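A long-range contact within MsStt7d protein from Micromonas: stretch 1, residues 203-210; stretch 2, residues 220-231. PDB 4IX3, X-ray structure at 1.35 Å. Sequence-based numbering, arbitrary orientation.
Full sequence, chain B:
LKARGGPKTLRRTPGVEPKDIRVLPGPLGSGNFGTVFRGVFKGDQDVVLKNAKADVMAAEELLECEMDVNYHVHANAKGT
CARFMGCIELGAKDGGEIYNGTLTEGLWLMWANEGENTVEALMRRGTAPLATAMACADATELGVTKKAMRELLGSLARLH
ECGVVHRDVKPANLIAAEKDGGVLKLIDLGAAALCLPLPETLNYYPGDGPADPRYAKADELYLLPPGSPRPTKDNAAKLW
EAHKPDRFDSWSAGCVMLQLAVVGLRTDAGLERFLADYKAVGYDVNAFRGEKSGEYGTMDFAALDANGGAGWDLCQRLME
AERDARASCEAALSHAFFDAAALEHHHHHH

Stretch 1 (203-210) NYYPGDGP
Stretch 2 (220-231) ELYLLPPGSPRP

Two loops without regular secondary structure can still pair closely when a few backbone bonds, a bridging water and well-placed side chains act together, and this contact in MsStt7d, burying 709 Å² over both sides, is a worked example. The two stretches run antiparallel: Pro206 lies near Leu224 (CA to CA 4.6 Å) and Asp208 near Tyr222 (CA to CA 4.1 Å). From Pro206 to Asp208 the first stretch is largely extended, with phi/psi of -74/150, 99/173 and -57/144. The second passes from Tyr222 (-114/166) through Leu223 (-94/-44) to Leu224 (-117/133), then enters a type I turn from Pro225 to Ser228, closed by Ser228 N donating to Pro225 O at 2.8 Å.

Two direct hydrogen bonds join the backbones. Gly207 N donates to Leu224 O at 2.8 Å, with an N-H...O angle of 157°, and Gly209 N donates to Leu221 O at 3.2 Å, nearly straight at 172°. Between them water 1 bridges the backbones: it accepts from Leu223 N at 2.8 Å and lies 2.7 Å from both Tyr205 O and Gly207 O. The positive phi of Gly207 would jam a CB against the preceding carbonyl, so these backbone angles by themselves call for glycine. At Gly209, an ideal CB would fall 2.4 Å from Tyr205 OH.

The side chains extend the contact. Tyr204 (chi1 t, chi2 44°) starts sideways, but its ring reaches the other stretch. Leu224, rotamer m,t and pointing toward stretch 1, sets CD1 over one ring face, 3.9 Å from the Tyr204 centroid and 18° off the normal, a CH-pi contact. Leu223 CB approaches the ring edge, 4.3 Å from Tyr204 CE1, while Pro231 CB packs 3.6 Å from Tyr204 CD2.

Pro206, with a C-gamma exo pucker, fits into the bend of stretch 2: its CG is 3.6 Å from Ser228 O and its CD 4.0 Å from Pro231 CD. The same CD lies over one face of the Arg230 guanidinium. Arg230 (chi1 -108°, between wells; chi2 m, chi3 t) brings NH1 within 3.1 Å of Tyr204 O and 3.2 Å of Tyr205 CB. Tyr205 adopts chi1 p, its CA-to-CB bond directed away overall, although CB itself touches stretch 2.

At the other end, the CA-to-CB bond of Asp208 (chi1 m) points sideways, but the end of the side chain comes nearer to stretch 2. Water 2 donates to Asp208 OD1 at 2.8 Å and accepts from Leu221 N at 2.9 Å, giving this exposed acid an indirect link to the opposing backbone.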

# COMPACT_ATOMS: atom_id res chain seq x y z
N ASN B 203 13.24 0.44 -12.37
CA ASN B 203 12.94 0.69 -10.96
C ASN B 203 14.19 0.98 -10.10
O ASN B 203 14.29 0.55 -8.93
CB ASN B 203 12.08 -0.47 -10.42
CG ASN B 203 11.30 -0.10 -9.17
OD1 ASN B 203 10.84 1.03 -9.03
ND2 ASN B 203 11.12 -1.06 -8.26
N TYR B 204 15.14 1.68 -10.71
CA TYR B 204 16.48 1.87 -10.15
C TYR B 204 16.82 3.35 -10.23
O TYR B 204 16.89 3.91 -11.31
CB TYR B 204 17.43 1.07 -11.03
CG TYR B 204 18.86 0.95 -10.53
CD1 TYR B 204 19.13 0.67 -9.19
CD2 TYR B 204 19.92 1.11 -11.40
CE1 TYR B 204 20.43 0.49 -8.75
CE2 TYR B 204 21.24 0.96 -10.97
CZ TYR B 204 21.49 0.61 -9.65
OH TYR B 204 22.80 0.38 -9.20
N TYR B 205 16.96 4.00 -9.08
CA TYR B 205 17.01 5.47 -9.01
C TYR B 205 17.77 5.85 -7.74
O TYR B 205 17.81 5.02 -6.82
CB TYR B 205 15.59 6.06 -9.03
CG TYR B 205 14.62 5.35 -8.09
CD1 TYR B 205 14.61 5.64 -6.73
CD2 TYR B 205 13.78 4.32 -8.55
CE1 TYR B 205 13.74 4.99 -5.87
CE2 TYR B 205 12.93 3.64 -7.69
CZ TYR B 205 12.92 3.98 -6.34
OH TYR B 205 12.09 3.32 -5.44
N PRO B 206 18.39 7.06 -7.69
CA PRO B 206 19.07 7.43 -6.45
C PRO B 206 18.02 7.78 -5.40
O PRO B 206 16.94 8.30 -5.74
CB PRO B 206 19.88 8.68 -6.81
CG PRO B 206 19.81 8.81 -8.29
CD PRO B 206 18.60 8.05 -8.75
N GLY B 207 18.37 7.53 -4.14
CA GLY B 207 17.50 7.93 -3.03
C GLY B 207 16.64 6.82 -2.48
O GLY B 207 16.61 5.69 -3.01
N ASP B 208 15.96 7.11 -1.38
CA ASP B 208 15.13 6.12 -0.70
C ASP B 208 14.09 5.55 -1.68
O ASP B 208 13.59 6.29 -2.56
CB ASP B 208 14.53 6.63 0.63
CG ASP B 208 15.61 7.04 1.69
OD1 ASP B 208 16.77 6.60 1.59
OD2 ASP B 208 15.31 7.76 2.68
N GLY B 209 13.78 4.26 -1.57
CA GLY B 209 12.60 3.65 -2.27
C GLY B 209 11.74 3.03 -1.18
O GLY B 209 12.06 3.25 -0.00
N PRO B 210 10.79 2.13 -1.55
CA PRO B 210 9.94 1.47 -0.55
C PRO B 210 10.92 0.51 0.11
O PRO B 210 11.96 0.15 -0.47
CB PRO B 210 8.87 0.76 -1.39
CG PRO B 210 9.61 0.47 -2.66
CD PRO B 210 10.61 1.55 -2.89
N GLU B 220 19.74 3.09 5.50
CA GLU B 220 20.00 2.61 4.14
C GLU B 220 18.70 2.04 3.58
O GLU B 220 18.60 0.85 3.25
CB GLU B 220 21.10 1.56 4.09
CG GLU B 220 22.40 2.13 4.63
CD GLU B 220 23.55 1.15 4.65
OE1 GLU B 220 23.44 0.04 4.05
OE2 GLU B 220 24.55 1.49 5.32
N LEU B 221 17.76 2.94 3.35
CA LEU B 221 16.47 2.61 2.74
C LEU B 221 16.51 2.68 1.20
O LEU B 221 15.49 2.52 0.53
CB LEU B 221 15.35 3.48 3.36
CG LEU B 221 15.31 3.38 4.88
CD1 LEU B 221 14.23 4.35 5.35
CD2 LEU B 221 15.10 1.96 5.40
N TYR B 222 17.69 2.88 0.64
CA TYR B 222 17.90 3.08 -0.79
C TYR B 222 18.70 1.93 -1.43
O TYR B 222 19.38 1.18 -0.72
CB TYR B 222 18.70 4.38 -1.01
CG TYR B 222 20.05 4.42 -0.26
CD1 TYR B 222 21.18 3.75 -0.76
CD2 TYR B 222 20.16 5.09 0.96
CE1 TYR B 222 22.38 3.74 -0.06
CE2 TYR B 222 21.36 5.10 1.66
CZ TYR B 222 22.46 4.43 1.15
OH TYR B 222 23.62 4.50 1.89
N LEU B 223 18.71 1.86 -2.76
CA LEU B 223 19.67 1.06 -3.52
C LEU B 223 20.86 1.91 -3.94
O LEU B 223 22.01 1.50 -3.75
CB LEU B 223 19.04 0.37 -4.73
CG LEU B 223 17.97 -0.68 -4.40
CD1 LEU B 223 17.50 -1.37 -5.66
CD2 LEU B 223 18.50 -1.72 -3.41
N LEU B 224 20.61 3.12 -4.42
CA LEU B 224 21.69 4.05 -4.75
C LEU B 224 21.51 5.23 -3.80
O LEU B 224 20.36 5.63 -3.57
CB LEU B 224 21.52 4.61 -6.16
CG LEU B 224 21.76 3.60 -7.28
CD1 LEU B 224 21.39 4.16 -8.65
CD2 LEU B 224 23.18 3.05 -7.24
N PRO B 225 22.60 5.69 -3.16
CA PRO B 225 22.49 6.84 -2.26
C PRO B 225 22.17 8.12 -3.04
O PRO B 225 22.58 8.27 -4.20
CB PRO B 225 23.88 6.89 -1.64
CG PRO B 225 24.79 6.48 -2.76
CD PRO B 225 24.01 5.38 -3.46
N PRO B 226 21.38 9.01 -2.43
CA PRO B 226 21.13 10.35 -2.94
C PRO B 226 22.27 11.05 -3.67
O PRO B 226 22.04 11.64 -4.73
CB PRO B 226 20.75 11.11 -1.67
CG PRO B 226 19.90 10.09 -0.98
CD PRO B 226 20.49 8.73 -1.29
N GLY B 227 23.47 10.97 -3.11
CA GLY B 227 24.68 11.51 -3.74
C GLY B 227 24.99 11.01 -5.14
O GLY B 227 25.79 11.64 -5.85
N SER B 228 24.32 9.93 -5.55
CA SER B 228 24.71 9.15 -6.73
C SER B 228 24.16 9.78 -8.01
O SER B 228 23.05 10.32 -8.00
CB SER B 228 24.21 7.70 -6.58
OG SER B 228 24.32 6.90 -7.76
N PRO B 229 24.94 9.74 -9.11
CA PRO B 229 24.33 9.97 -10.41
C PRO B 229 23.10 9.09 -10.63
O PRO B 229 22.98 7.98 -10.07
CB PRO B 229 25.42 9.54 -11.41
CG PRO B 229 26.70 9.60 -10.66
CD PRO B 229 26.36 9.34 -9.22
N ARG B 230 22.20 9.59 -11.47
CA ARG B 230 21.11 8.81 -12.03
C ARG B 230 21.71 7.69 -12.85
O ARG B 230 22.72 7.91 -13.53
CB ARG B 230 20.31 9.70 -12.98
CG ARG B 230 18.95 10.11 -12.45
CD ARG B 230 17.98 8.98 -12.74
NE ARG B 230 16.67 9.16 -12.12
CZ ARG B 230 15.86 8.16 -11.80
NH1 ARG B 230 16.25 6.90 -12.00
NH2 ARG B 230 14.67 8.41 -11.27
N PRO B 231 21.12 6.47 -12.77
CA PRO B 231 21.71 5.39 -13.54
C PRO B 231 21.39 5.51 -15.03
O PRO B 231 20.26 5.79 -15.42
CB PRO B 231 21.04 4.13 -12.99
CG PRO B 231 19.81 4.61 -12.29
CD PRO B 231 20.07 6.02 -11.84
O HOH W 1 17.47 3.64 -4.56
O HOH W 2 18.02 5.77 3.96